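Local coordinates for protein pullulanase (Bacillus acidopullulyticus, PDB 2WAN) that hydrolyses alpha-1,6-glucosidic linkages in pullulan and probably at the branch points of starch, as a debranching enzyme of the alpha-amylase type, at residues A[507-512]-A[733-738]; A[666-671]-A[680-685]; A[440-445]-A[782-787]. All blocks are in the same frame, centred on the assembly; numbering follows the deposited sequence. Where two conformers were deposited one is given.

Contact 1: A[507-512]-A[733-738]; sequences WGYDPR and TSHDNM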
ATOM      1  N   TRP A 507      16.597   5.937  -2.693  1.00 13.54           N
ATOM      2  CA  TRP A 507      15.332   5.589  -3.362  1.00 13.54           C
ATOM      3  C   TRP A 507      14.185   6.551  -3.046  1.00 14.58           C
ATOM      4  O   TRP A 507      13.331   6.777  -3.902  1.00 13.50           O
ATOM      5  CB  TRP A 507      14.845   4.186  -3.003  1.00 14.41           C
ATOM      6  CG  TRP A 507      15.566   3.060  -3.671  1.00 11.13           C
ATOM      7  CD1 TRP A 507      16.390   3.129  -4.765  1.00 14.72           C
ATOM      8  CD2 TRP A 507      15.489   1.682  -3.306  1.00 12.07           C
ATOM      9  NE1 TRP A 507      16.854   1.879  -5.081  1.00 14.57           N
ATOM     10  CE2 TRP A 507      16.306   0.968  -4.212  1.00 12.95           C
ATOM     11  CE3 TRP A 507      14.820   0.979  -2.289  1.00 14.14           C
ATOM     12  CZ2 TRP A 507      16.491  -0.420  -4.122  1.00 15.10           C
ATOM     13  CZ3 TRP A 507      14.996  -0.412  -2.207  1.00 16.82           C
ATOM     14  CH2 TRP A 507      15.828  -1.091  -3.118  1.00 16.27           C
ATOM     15  N   GLY A 508      14.142   7.062  -1.814  1.00 12.79           N
ATOM     16  CA  GLY A 508      13.115   8.023  -1.420  1.00 15.08           C
ATOM     17  C   GLY A 508      11.918   7.498  -0.652  1.00 13.78           C
ATOM     18  O   GLY A 508      10.836   8.119  -0.687  1.00 11.86           O
ATOM     19  N   TYR A 509      12.075   6.373   0.053  1.00 12.50           N
ATOM     20  CA  TYR A 509      10.936   5.806   0.808  1.00 11.13           C
ATOM     21  C   TYR A 509      10.779   6.411   2.209  1.00 15.35           C
ATOM     22  O   TYR A 509      10.152   5.803   3.071  1.00 15.99           O
ATOM     23  CB  TYR A 509      10.952   4.252   0.831  1.00 12.83           C
ATOM     24  CG  TYR A 509      10.774   3.729  -0.573  1.00 11.76           C
ATOM     25  CD1 TYR A 509       9.502   3.702  -1.157  1.00 12.45           C
ATOM     26  CD2 TYR A 509      11.870   3.319  -1.334  1.00 13.65           C
ATOM     27  CE1 TYR A 509       9.322   3.287  -2.461  1.00 10.42           C
ATOM     28  CE2 TYR A 509      11.707   2.891  -2.628  1.00 14.00           C
ATOM     29  CZ  TYR A 509      10.431   2.876  -3.186  1.00 10.57           C
ATOM     30  OH  TYR A 509      10.277   2.488  -4.503  1.00 11.34           O
ATOM     31  N   ASP A 510      11.331   7.611   2.405  1.00 14.86           N
ATOM     32  CA  ASP A 510      11.197   8.357   3.678  1.00 12.38           C
ATOM     33  C   ASP A 510      10.521   9.735   3.461  1.00 11.97           C
ATOM     34  O   ASP A 510      11.153  10.791   3.630  1.00 13.55           O
ATOM     35  CB  ASP A 510      12.554   8.464   4.398  1.00 14.58           C
ATOM     36  CG  ASP A 510      13.606   9.215   3.599  1.00 17.69           C
ATOM     37  OD1 ASP A 510      13.702   9.048   2.364  1.00 19.65           O
ATOM     38  OD2 ASP A 510      14.374   9.967   4.235  1.00 20.31           O
ATOM     39  N   PRO A 511       9.227   9.728   3.081  1.00 12.63           N
ATOM     40  CA  PRO A 511       8.575  10.994   2.704  1.00 12.03           C
ATOM     41  C   PRO A 511       8.476  12.017   3.842  1.00 13.20           C
ATOM     42  O   PRO A 511       8.331  11.656   5.024  1.00 12.06           O
ATOM     43  CB  PRO A 511       7.178  10.552   2.265  1.00 15.29           C
ATOM     44  CG  PRO A 511       6.952   9.265   2.988  1.00 13.76           C
ATOM     45  CD  PRO A 511       8.279   8.594   3.041  1.00 13.40           C
ATOM     46  N   ARG A 512       8.554  13.284   3.469  1.00 10.93           N
ATOM     47  CA  ARG A 512       8.441  14.385   4.425  1.00 11.33           C
ATOM     48  C   ARG A 512       7.398  15.409   3.989  1.00 12.71           C
ATOM     49  O   ARG A 512       6.595  15.864   4.818  1.00 11.13           O
ATOM     50  CB  ARG A 512       9.794  15.088   4.599  1.00 11.91           C
ATOM     51  CG  ARG A 512       9.820  16.233   5.665  1.00 11.64           C
ATOM     52  CD  ARG A 512      11.231  16.832   5.755  1.00 13.46           C
ATOM     53  NE  ARG A 512      11.551  17.539   4.514  1.00 13.21           N
ATOM     54  CZ  ARG A 512      12.757  17.659   3.982  1.00 16.18           C
ATOM     55  NH1 ARG A 512      13.825  17.140   4.579  1.00 15.81           N
ATOM     56  NH2 ARG A 512      12.897  18.317   2.844  1.00 17.28           N
ATOM     57  N   THR A 733      10.764  -9.126 -11.425  1.00  9.14           N
ATOM     58  CA  THR A 733      11.653  -8.325 -10.568  1.00 10.98           C
ATOM     59  C   THR A 733      11.137  -6.896 -10.426  1.00 11.83           C
ATOM     60  O   THR A 733      10.260  -6.468 -11.179  1.00 11.05           O
ATOM     61  CB  THR A 733      13.102  -8.241 -11.117  1.00 11.75           C
ATOM     62  OG1 THR A 733      13.103  -7.643 -12.421  1.00 12.94           O
ATOM     63  CG2 THR A 733      13.753  -9.649 -11.207  1.00 11.37           C
ATOM     64  N   SER A 734      11.729  -6.177  -9.471  1.00 13.00           N
ATOM     65  CA  SER A 734      11.425  -4.774  -9.193  1.00 12.43           C
ATOM     66  C   SER A 734      12.669  -4.149  -8.555  1.00 12.85           C
ATOM     67  O   SER A 734      13.708  -4.823  -8.428  1.00 12.55           O
ATOM     68  CB  SER A 734      10.237  -4.685  -8.218  1.00 14.17           C
ATOM     69  OG  SER A 734      10.621  -5.140  -6.918  1.00 14.61           O
ATOM     70  N   HIS A 735      12.579  -2.884  -8.124  1.00 11.37           N
ATOM     71  CA  HIS A 735      13.727  -2.205  -7.495  1.00 12.40           C
ATOM     72  C   HIS A 735      14.199  -2.929  -6.224  1.00 13.09           C
ATOM     73  O   HIS A 735      15.387  -2.835  -5.862  1.00 13.62           O
ATOM     74  CB  HIS A 735      13.406  -0.729  -7.148  1.00 12.41           C
ATOM     75  CG  HIS A 735      12.354  -0.576  -6.092  1.00 11.35           C
ATOM     76  ND1 HIS A 735      12.642  -0.495  -4.743  1.00 16.66           N
ATOM     77  CD2 HIS A 735      11.010  -0.486  -6.191  1.00  6.89           C
ATOM     78  CE1 HIS A 735      11.517  -0.387  -4.058  1.00 10.57           C
ATOM     79  NE2 HIS A 735      10.509  -0.389  -4.913  1.00 18.50           N
ATOM     80  N   ASP A 736      13.282  -3.641  -5.566  1.00 12.56           N
ATOM     81  CA  ASP A 736      13.610  -4.416  -4.352  1.00 12.13           C
ATOM     82  C   ASP A 736      14.325  -5.710  -4.735  1.00 13.03           C
ATOM     83  O   ASP A 736      14.128  -6.237  -5.829  1.00 12.92           O
ATOM     84  CB  ASP A 736      12.340  -4.781  -3.570  1.00 13.46           C
ATOM     85  CG  ASP A 736      11.761  -3.605  -2.792  1.00 13.40           C
ATOM     86  OD1 ASP A 736      12.473  -3.029  -1.927  1.00 15.98           O
ATOM     87  OD2 ASP A 736      10.580  -3.290  -3.041  1.00 15.45           O
ATOM     88  N   ASN A 737      15.147  -6.238  -3.834  1.00 12.18           N
ATOM     89  CA  ASN A 737      15.815  -7.513  -4.110  1.00 13.16           C
ATOM     90  C   ASN A 737      16.762  -7.402  -5.329  1.00 11.98           C
ATOM     91  O   ASN A 737      17.322  -6.331  -5.581  1.00 13.25           O
ATOM     92  CB  ASN A 737      14.771  -8.630  -4.257  1.00 13.89           C
ATOM     93  CG  ASN A 737      13.793  -8.663  -3.087  1.00 17.16           C
ATOM     94  OD1 ASN A 737      14.192  -8.905  -1.942  1.00 23.52           O
ATOM     95  ND2 ASN A 737      12.524  -8.391  -3.361  1.00 18.60           N
ATOM     96  N   MET A 738      16.939  -8.490  -6.086  1.00 12.05           N
ATOM     97  CA  MET A 738      17.967  -8.514  -7.123  0.50 11.67           C
ATOM     98  C   MET A 738      17.431  -8.259  -8.536  1.00 11.76           C
ATOM     99  O   MET A 738      16.282  -8.567  -8.843  1.00 12.33           O
ATOM    100  CB  MET A 738      18.716  -9.846  -7.055  0.50 14.18           C
ATOM    101  CG  MET A 738      19.169 -10.179  -5.638  0.50  7.38           C
ATOM    102  SD  MET A 738      19.935 -11.811  -5.559  0.50 14.46           S
ATOM    103  CE  MET A 738      21.407 -11.545  -6.557  0.50 11.41           C
TER
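The indole of Trp507 lies across one edge of the His735 imidazole, giving a T-shaped pair: His735 presents its edge to the face of the six-membered ring, with centroids 4.6 Å apart and planes at 82°. The same indole reaches the backbone of His735, where CZ2 of Trp507 stands 3.2 Å from the carbonyl O of His735. A chi1 of 66° puts CG of His735 between the backbone N and the carbonyl carbon, which turns the ring to the two aromatics. Tyr509, whose side chain runs toward that of His735 from the opposite direction, sets its hydroxyl over a face of the imidazole; the two rings are tilted by 16° but slid apart, and overlap little. That hydroxyl is hydrogen-bonded to Asp551 and Gln489, which fix the end of Tyr509. Further on, OD1 of Asp736 lies 3.6 Å from CZ3 of Trp507. The broad indole suits its place by offering a face to the imidazole edge while its rim reaches the carbonyl. The Asn-Trp-Gly-Tyr-Asp-Pro run belongs to the pullulanase signature and His-Asp matches a conserved alpha-amylase motif, so the cluster probably lies in the active-site region. Its chemistry implies an imidazole oriented largely by ring packing, against an indole face and a tethered phenol.

Contact 2: A[666-671]-A[680-685]; sequences VTKGQQ and NDNIRN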
ATOM      1  N   VAL A 666      -5.029  -4.734   2.975  1.00 14.76           N
ATOM      2  CA  VAL A 666      -5.230  -5.093   1.567  1.00 14.89           C
ATOM      3  C   VAL A 666      -4.191  -6.128   1.122  1.00 15.96           C
ATOM      4  O   VAL A 666      -3.232  -5.824   0.402  1.00 15.13           O
ATOM      5  CB  VAL A 666      -5.248  -3.872   0.607  1.00 14.44           C
ATOM      6  CG1 VAL A 666      -5.869  -4.266  -0.756  1.00 12.30           C
ATOM      7  CG2 VAL A 666      -6.017  -2.700   1.225  1.00 16.41           C
ATOM      8  N   THR A 667      -4.397  -7.362   1.575  1.00 14.61           N
ATOM      9  CA  THR A 667      -3.609  -8.518   1.121  1.00 15.07           C
ATOM     10  C   THR A 667      -4.264  -9.094  -0.145  1.00 13.07           C
ATOM     11  O   THR A 667      -5.327  -8.638  -0.545  1.00 14.88           O
ATOM     12  CB  THR A 667      -3.535  -9.592   2.234  1.00 16.08           C
ATOM     13  OG1 THR A 667      -4.855  -9.838   2.729  1.00 18.05           O
ATOM     14  CG2 THR A 667      -2.661  -9.105   3.380  1.00 17.44           C
ATOM     15  N   LYS A 668      -3.615 -10.056  -0.804  1.00 12.42           N
ATOM     16  CA  LYS A 668      -4.152 -10.578  -2.061  1.00 12.54           C
ATOM     17  C   LYS A 668      -5.542 -11.182  -1.867  1.00 14.54           C
ATOM     18  O   LYS A 668      -5.763 -11.981  -0.942  1.00 17.72           O
ATOM     19  CB  LYS A 668      -3.197 -11.600  -2.693  1.00 12.81           C
ATOM     20  CG  LYS A 668      -1.825 -11.028  -3.089  1.00 16.31           C
ATOM     21  CD  LYS A 668      -1.081 -11.991  -4.022  1.00 16.45           C
ATOM     22  CE  LYS A 668      -0.666 -13.293  -3.290  1.00 17.35           C
ATOM     23  NZ  LYS A 668       0.301 -13.052  -2.183  1.00 18.79           N
ATOM     24  N   GLY A 669      -6.471 -10.791  -2.730  1.00 15.55           N
ATOM     25  CA  GLY A 669      -7.882 -11.207  -2.619  1.00 15.24           C
ATOM     26  C   GLY A 669      -8.729 -10.051  -2.100  1.00 16.18           C
ATOM     27  O   GLY A 669      -9.893  -9.906  -2.463  1.00 17.97           O
ATOM     28  N   GLN A 670      -8.126  -9.198  -1.273  1.00 16.07           N
ATOM     29  CA  GLN A 670      -8.862  -8.085  -0.674  1.00 16.67           C
ATOM     30  C   GLN A 670      -9.130  -6.927  -1.646  1.00 14.64           C
ATOM     31  O   GLN A 670      -9.967  -6.060  -1.376  1.00 15.55           O
ATOM     32  CB  GLN A 670      -8.133  -7.583   0.574  1.00 16.62           C
ATOM     33  CG  GLN A 670      -8.007  -8.623   1.681  1.00 18.80           C
ATOM     34  CD  GLN A 670      -9.141  -8.492   2.675  1.00 29.28           C
ATOM     35  OE1 GLN A 670     -10.303  -8.721   2.340  1.00 24.69           O
ATOM     36  NE2 GLN A 670      -8.812  -8.080   3.893  1.00 32.24           N
ATOM     37  N   GLN A 671      -8.444  -6.919  -2.790  1.00 13.79           N
ATOM     38  CA  GLN A 671      -8.641  -5.888  -3.813  1.00 12.93           C
ATOM     39  C   GLN A 671      -9.838  -6.146  -4.709  1.00 14.88           C
ATOM     40  O   GLN A 671     -10.207  -5.289  -5.513  1.00 13.66           O
ATOM     41  CB  GLN A 671      -7.381  -5.755  -4.692  1.00 13.45           C
ATOM     42  CG  GLN A 671      -7.287  -6.766  -5.852  1.00 14.14           C
ATOM     43  CD  GLN A 671      -7.174  -8.224  -5.405  1.00 13.99           C
ATOM     44  OE1 GLN A 671      -6.549  -8.535  -4.388  1.00 13.40           O
ATOM     45  NE2 GLN A 671      -7.758  -9.130  -6.194  1.00 14.28           N
ATOM     46  N   ASN A 680       1.827  -9.333  -7.901  1.00 11.64           N
ATOM     47  CA  ASN A 680       1.595 -10.763  -7.829  1.00 11.58           C
ATOM     48  C   ASN A 680       2.871 -11.512  -7.466  1.00 11.22           C
ATOM     49  O   ASN A 680       3.624 -11.939  -8.327  1.00 12.36           O
ATOM     50  CB  ASN A 680       0.991 -11.252  -9.156  1.00 10.06           C
ATOM     51  CG  ASN A 680       0.586 -12.720  -9.110  1.00 10.47           C
ATOM     52  OD1 ASN A 680       0.922 -13.430  -8.167  1.00 12.26           O
ATOM     53  ND2 ASN A 680      -0.120 -13.183 -10.148  1.00 12.07           N
ATOM     54  N   ASP A 681       3.122 -11.645  -6.172  1.00 10.64           N
ATOM     55  CA  ASP A 681       4.294 -12.398  -5.747  1.00 14.32           C
ATOM     56  C   ASP A 681       4.169 -13.906  -6.008  1.00 14.26           C
ATOM     57  O   ASP A 681       5.192 -14.612  -6.007  1.00 12.46           O
ATOM     58  CB  ASP A 681       4.718 -12.072  -4.296  1.00 13.62           C
ATOM     59  CG  ASP A 681       3.613 -12.292  -3.263  1.00 18.49           C
ATOM     60  OD1 ASP A 681       2.410 -12.224  -3.593  1.00 18.02           O
ATOM     61  OD2 ASP A 681       3.977 -12.507  -2.090  1.00 24.02           O
ATOM     62  N   ASN A 682       2.951 -14.401  -6.258  1.00 13.43           N
ATOM     63  CA  ASN A 682       2.798 -15.827  -6.616  1.00 13.81           C
ATOM     64  C   ASN A 682       3.441 -16.150  -7.972  1.00 13.18           C
ATOM     65  O   ASN A 682       4.216 -17.114  -8.092  1.00 14.02           O
ATOM     66  CB  ASN A 682       1.333 -16.274  -6.620  1.00 13.47           C
ATOM     67  CG  ASN A 682       0.703 -16.276  -5.232  1.00 13.56           C
ATOM     68  OD1 ASN A 682       1.396 -16.158  -4.211  1.00 17.25           O
ATOM     69  ND2 ASN A 682      -0.621 -16.431  -5.193  1.00 15.59           N
ATOM     70  N   ILE A 683       3.121 -15.359  -8.995  1.00 11.07           N
ATOM     71  CA  ILE A 683       3.747 -15.595 -10.305  1.00 11.67           C
ATOM     72  C   ILE A 683       5.275 -15.298 -10.257  1.00 13.38           C
ATOM     73  O   ILE A 683       6.065 -16.012 -10.873  1.00 13.70           O
ATOM     74  CB  ILE A 683       2.995 -14.872 -11.460  1.00  9.42           C
ATOM     75  CG1 ILE A 683       3.332 -15.524 -12.817  1.00  9.84           C
ATOM     76  CG2 ILE A 683       3.254 -13.343 -11.436  1.00 11.08           C
ATOM     77  CD1 ILE A 683       2.719 -14.770 -14.058  1.00 10.48           C
ATOM     78  N   ARG A 684       5.672 -14.269  -9.506  1.00 11.20           N
ATOM     79  CA  ARG A 684       7.080 -13.912  -9.315  1.00 11.06           C
ATOM     80  C   ARG A 684       7.861 -15.092  -8.730  1.00 12.01           C
ATOM     81  O   ARG A 684       8.888 -15.513  -9.278  1.00 12.36           O
ATOM     82  CB  ARG A 684       7.196 -12.710  -8.367  1.00 11.61           C
ATOM     83  CG  ARG A 684       8.607 -12.124  -8.273  1.00 15.54           C
ATOM     84  CD  ARG A 684       8.812 -11.379  -6.945  1.00 17.83           C
ATOM     85  NE  ARG A 684       8.807 -12.295  -5.786  1.00 16.12           N
ATOM     86  CZ  ARG A 684       8.384 -11.986  -4.557  1.00 21.20           C
ATOM     87  NH1 ARG A 684       7.915 -10.777  -4.257  1.00 22.03           N
ATOM     88  NH2 ARG A 684       8.408 -12.909  -3.616  1.00 17.43           N
ATOM     89  N   ASN A 685       7.357 -15.640  -7.631  1.00 12.24           N
ATOM     90  CA  ASN A 685       8.023 -16.800  -7.013  1.00 11.82           C
ATOM     91  C   ASN A 685       8.002 -18.005  -7.941  1.00 11.34           C
ATOM     92  O   ASN A 685       8.975 -18.769  -8.002  1.00 12.78           O
ATOM     93  CB  ASN A 685       7.390 -17.163  -5.671  1.00 12.41           C
ATOM     94  CG  ASN A 685       7.758 -16.186  -4.551  1.00 12.88           C
ATOM     95  OD1 ASN A 685       8.831 -15.579  -4.538  1.00 15.16           O
ATOM     96  ND2 ASN A 685       6.873 -16.076  -3.584  1.00 16.05           N
TER
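A salt bridge joins the loop to the start of the helix: NZ of Lys668 donates to OD1 of Asp681 over 2.7 Å, meeting the oxygen's syn lone pair, on the side of the other carboxylate oxygen. Lysine fits because its long chain can span the gap between backbones whose nearest CA atoms, those of Lys668 and Asn680, are 8.1 Å apart. Within the helix segment, OD1 of Asn680 accepts the capping bond from N of Ile683 at 3.0 Å, with the donor above the carbonyl plane. On the loop side, N of Gly669 gives a hydrogen bond to OE1 of Gln671 over 2.8 Å, and glycine suits the positive phi there. Bends at chi3 and chi4 of Lys668 (-68° and -63°) swing the ammonium onto the carboxylate and lay CE against the amide of Asn682, 3.6 Å from OD1 of Asn682. The nitrogen of that amide is held by Asp720. The lysine also packs against Pro652 and Val678. With an alanine here, Asp681 would probably lose its charged mate and the Asn682 amide the methylene cover of CE. The pattern is that of a type II beta turn, Thr667 to Gln670, bridged to an N-capped helix: Asn680 is the N-cap of helix 681-688, which follows barrel strand 677-679 of the alpha-amylase-type barrel.

Contact 3: A[440-445]-A[782-787]; sequences VRDFSI and MLRTKG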
ATOM      1  N   VAL A 440      14.462   8.412 -11.075  1.00  7.67           N
ATOM      2  CA  VAL A 440      14.883   9.596 -11.856  1.00  8.80           C
ATOM      3  C   VAL A 440      16.408   9.753 -11.939  1.00  8.56           C
ATOM      4  O   VAL A 440      16.937  10.135 -13.007  1.00 11.74           O
ATOM      5  CB  VAL A 440      14.233  10.894 -11.303  1.00  8.78           C
ATOM      6  CG1 VAL A 440      14.739  12.130 -12.049  1.00 12.37           C
ATOM      7  CG2 VAL A 440      12.681  10.810 -11.427  1.00  9.90           C
ATOM      8  N   ARG A 441      17.125   9.488 -10.840  1.00  9.25           N
ATOM      9  CA  ARG A 441      18.579   9.602 -10.903  1.00 10.00           C
ATOM     10  C   ARG A 441      19.168   8.454 -11.751  1.00 10.72           C
ATOM     11  O   ARG A 441      19.946   8.700 -12.686  1.00 10.89           O
ATOM     12  CB  ARG A 441      19.197   9.608  -9.515  1.00  9.72           C
ATOM     13  CG  ARG A 441      20.705   9.864  -9.549  1.00 12.76           C
ATOM     14  CD  ARG A 441      21.309  10.005  -8.152  1.00 12.73           C
ATOM     15  NE  ARG A 441      22.770  10.162  -8.227  1.00 10.40           N
ATOM     16  CZ  ARG A 441      23.413  11.319  -8.411  1.00 15.57           C
ATOM     17  NH1 ARG A 441      22.743  12.475  -8.534  1.00 13.24           N
ATOM     18  NH2 ARG A 441      24.750  11.327  -8.470  1.00 14.16           N
ATOM     19  N   ASP A 442      18.758   7.215 -11.472  1.00  9.65           N
ATOM     20  CA  ASP A 442      19.347   6.057 -12.193  1.00 11.09           C
ATOM     21  C   ASP A 442      19.245   6.209 -13.699  1.00 10.87           C
ATOM     22  O   ASP A 442      20.159   5.827 -14.449  1.00  9.72           O
ATOM     23  CB  ASP A 442      18.623   4.742 -11.885  1.00 11.03           C
ATOM     24  CG  ASP A 442      18.684   4.326 -10.444  1.00 12.93           C
ATOM     25  OD1 ASP A 442      19.344   4.976  -9.619  1.00 12.15           O
ATOM     26  OD2 ASP A 442      18.041   3.298 -10.136  1.00 10.93           O
ATOM     27  N   PHE A 443      18.109   6.734 -14.159  1.00 10.58           N
ATOM     28  CA  PHE A 443      17.790   6.769 -15.593  1.00  9.75           C
ATOM     29  C   PHE A 443      18.876   7.420 -16.447  1.00  8.93           C
ATOM     30  O   PHE A 443      19.157   6.947 -17.557  1.00 11.16           O
ATOM     31  CB  PHE A 443      16.457   7.498 -15.792  1.00  9.27           C
ATOM     32  CG  PHE A 443      15.895   7.366 -17.178  1.00  9.47           C
ATOM     33  CD1 PHE A 443      15.534   6.112 -17.673  1.00 10.07           C
ATOM     34  CD2 PHE A 443      15.732   8.500 -17.994  1.00 12.77           C
ATOM     35  CE1 PHE A 443      14.998   5.980 -18.959  1.00 11.21           C
ATOM     36  CE2 PHE A 443      15.190   8.378 -19.289  1.00 10.30           C
ATOM     37  CZ  PHE A 443      14.847   7.113 -19.770  1.00 10.66           C
ATOM     38  N   SER A 444      19.498   8.484 -15.927  1.00  9.77           N
ATOM     39  CA  SER A 444      20.359   9.322 -16.774  1.00  9.32           C
ATOM     40  C   SER A 444      21.711   9.727 -16.159  1.00 10.03           C
ATOM     41  O   SER A 444      22.499  10.412 -16.803  1.00 10.59           O
ATOM     42  CB  SER A 444      19.576  10.597 -17.141  1.00  9.97           C
ATOM     43  OG  SER A 444      19.300  11.344 -15.960  1.00  9.54           O
ATOM     44  N   ILE A 445      21.994   9.301 -14.934  1.00  9.43           N
ATOM     45  CA  ILE A 445      23.194   9.793 -14.227  1.00 11.44           C
ATOM     46  C   ILE A 445      24.530   9.338 -14.847  1.00 12.27           C
ATOM     47  O   ILE A 445      25.544  10.037 -14.719  1.00 13.19           O
ATOM     48  CB  ILE A 445      23.156   9.412 -12.728  1.00 12.29           C
ATOM     49  CG1 ILE A 445      24.216  10.173 -11.904  1.00 11.83           C
ATOM     50  CG2 ILE A 445      23.340   7.881 -12.533  1.00 10.26           C
ATOM     51  CD1 ILE A 445      24.053  11.693 -11.887  1.00 12.42           C
ATOM     52  N   MET A 782      18.270  -4.618 -20.768  1.00  7.94           N
ATOM     53  CA  MET A 782      19.701  -4.586 -21.057  1.00 10.37           C
ATOM     54  C   MET A 782      20.546  -5.275 -19.980  1.00 10.26           C
ATOM     55  O   MET A 782      21.737  -4.955 -19.807  1.00 11.66           O
ATOM     56  CB  MET A 782      20.167  -3.141 -21.300  1.00  9.06           C
ATOM     57  CG  MET A 782      19.953  -2.185 -20.104  1.00 11.91           C
ATOM     58  SD  MET A 782      20.522  -0.525 -20.559  1.00 13.23           S
ATOM     59  CE  MET A 782      19.973   0.399 -19.132  1.00 16.05           C
ATOM     60  N   LEU A 783      19.919  -6.210 -19.257  1.00  8.50           N
ATOM     61  CA  LEU A 783      20.572  -7.043 -18.231  1.00 10.11           C
ATOM     62  C   LEU A 783      21.278  -6.160 -17.209  1.00 11.90           C
ATOM     63  O   LEU A 783      22.436  -6.391 -16.851  1.00 12.80           O
ATOM     64  CB  LEU A 783      21.528  -8.077 -18.858  1.00 10.61           C
ATOM     65  CG  LEU A 783      20.976  -8.921 -20.034  1.00 10.16           C
ATOM     66  CD1 LEU A 783      22.053  -9.946 -20.502  1.00  8.19           C
ATOM     67  CD2 LEU A 783      19.648  -9.661 -19.672  1.00 10.90           C
ATOM     68  N   ARG A 784      20.578  -5.120 -16.765  1.00 10.01           N
ATOM     69  CA  ARG A 784      21.125  -4.225 -15.745  1.00 12.06           C
ATOM     70  C   ARG A 784      21.593  -5.039 -14.538  1.00 12.65           C
ATOM     71  O   ARG A 784      20.954  -6.018 -14.157  1.00 11.36           O
ATOM     72  CB  ARG A 784      20.077  -3.185 -15.341  1.00 11.34           C
ATOM     73  CG  ARG A 784      20.428  -2.337 -14.125  1.00 11.93           C
ATOM     74  CD  ARG A 784      19.539  -1.106 -14.129  1.00  9.72           C
ATOM     75  NE  ARG A 784      19.501  -0.372 -12.865  1.00 10.71           N
ATOM     76  CZ  ARG A 784      18.640  -0.627 -11.887  1.00 13.72           C
ATOM     77  NH1 ARG A 784      17.788  -1.638 -12.013  1.00 11.58           N
ATOM     78  NH2 ARG A 784      18.632   0.132 -10.784  1.00 12.17           N
ATOM     79  N   THR A 785      22.749  -4.666 -13.996  1.00 11.55           N
ATOM     80  CA  THR A 785      23.350  -5.402 -12.884  1.00 11.29           C
ATOM     81  C   THR A 785      23.662  -4.453 -11.726  1.00 11.68           C
ATOM     82  O   THR A 785      24.113  -3.319 -11.948  1.00 13.94           O
ATOM     83  CB  THR A 785      24.638  -6.174 -13.331  1.00 10.85           C
ATOM     84  OG1 THR A 785      25.230  -6.820 -12.197  1.00 12.06           O
ATOM     85  CG2 THR A 785      25.661  -5.249 -13.954  1.00 14.46           C
ATOM     86  N   LYS A 786      23.388  -4.916 -10.504  1.00 12.38           N
ATOM     87  CA  LYS A 786      23.723  -4.195  -9.277  1.00 11.52           C
ATOM     88  C   LYS A 786      24.910  -4.867  -8.592  1.00 13.13           C
ATOM     89  O   LYS A 786      25.161  -4.648  -7.396  1.00 12.61           O
ATOM     90  CB  LYS A 786      22.528  -4.181  -8.316  1.00 12.06           C
ATOM     91  CG  LYS A 786      21.328  -3.351  -8.846  1.00 10.91           C
ATOM     92  CD  LYS A 786      20.100  -3.441  -7.967  1.00 13.99           C
ATOM     93  CE  LYS A 786      18.936  -2.549  -8.516  1.00 11.47           C
ATOM     94  NZ  LYS A 786      17.783  -2.588  -7.559  1.00 12.02           N
ATOM     95  N   GLY A 787      25.631  -5.686  -9.349  1.00 13.52           N
ATOM     96  CA  GLY A 787      26.754  -6.447  -8.779  1.00 16.94           C
ATOM     97  C   GLY A 787      26.330  -7.386  -7.666  1.00 18.34           C
ATOM     98  O   GLY A 787      27.133  -7.711  -6.780  1.00 18.60           O
TER
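Asp442 and Arg784 face each other across backbones whose nearest CA atoms, their own, are 11.0 Å apart, the first on the short, weakly bonded helix 440-444 and the second in a loop with no regular structure. Only long side chains or well-aimed ones could close such a distance. Arg784 supplies the length: CG is anti to the backbone N (chi1 170°) and the chain runs extended from CG to NE, carrying the guanidinium to the helix. Asp442 contributes little reach but is directed at it, and the two side chains cross at about a right angle. They meet in a long, single-point salt bridge, OD2 of Asp442 to NH2 of Arg784 at 3.3 Å, oblique to the guanidinium. The carboxylate and guanidinium planes are 37° apart and only OD2 and NH2 meet, so this is not the coplanar, two-point pairing of a bidentate bridge. The stronger partners lie elsewhere: OD1 of Asp442 bonds to Tyr505, NH2 of Arg784 to the carbonyl of Asn800, and NH1 of Arg784 to Gln777. Nearby, the loop is shaped by an ST turn, in which OG1 of Thr785 accepts from N of Gly787 at 3.1 Å. Both charged residues are buried, and each has a further partner, Arg784 more than one, so the bridge is probably one link of a wider polar network that offsets the charges and ties the region after barrel strand 435-438 to the loop after strand 773-777.

How the contacts relate
All three contacts belong to the region built around the eight-stranded parallel barrel, and they nest along the chain: contact 2 lies inside the loop closed by contact 1, and both lie inside that closed by contact 3. Contacts 1 and 3 are neighbours, with centres about 14 Å apart, and they touch where NZ of Lys786 comes within 2.9 Å of O of His735, the same carbonyl that the rim of the Trp507 indole approaches. Contact 2 has its centre about 19 Å from contact 1 and 27 Å from contact 3; its nearest atoms are about 5 Å and 13 Å away, without touching. Contact 1, which carries the family motifs, probably marks the active-site region.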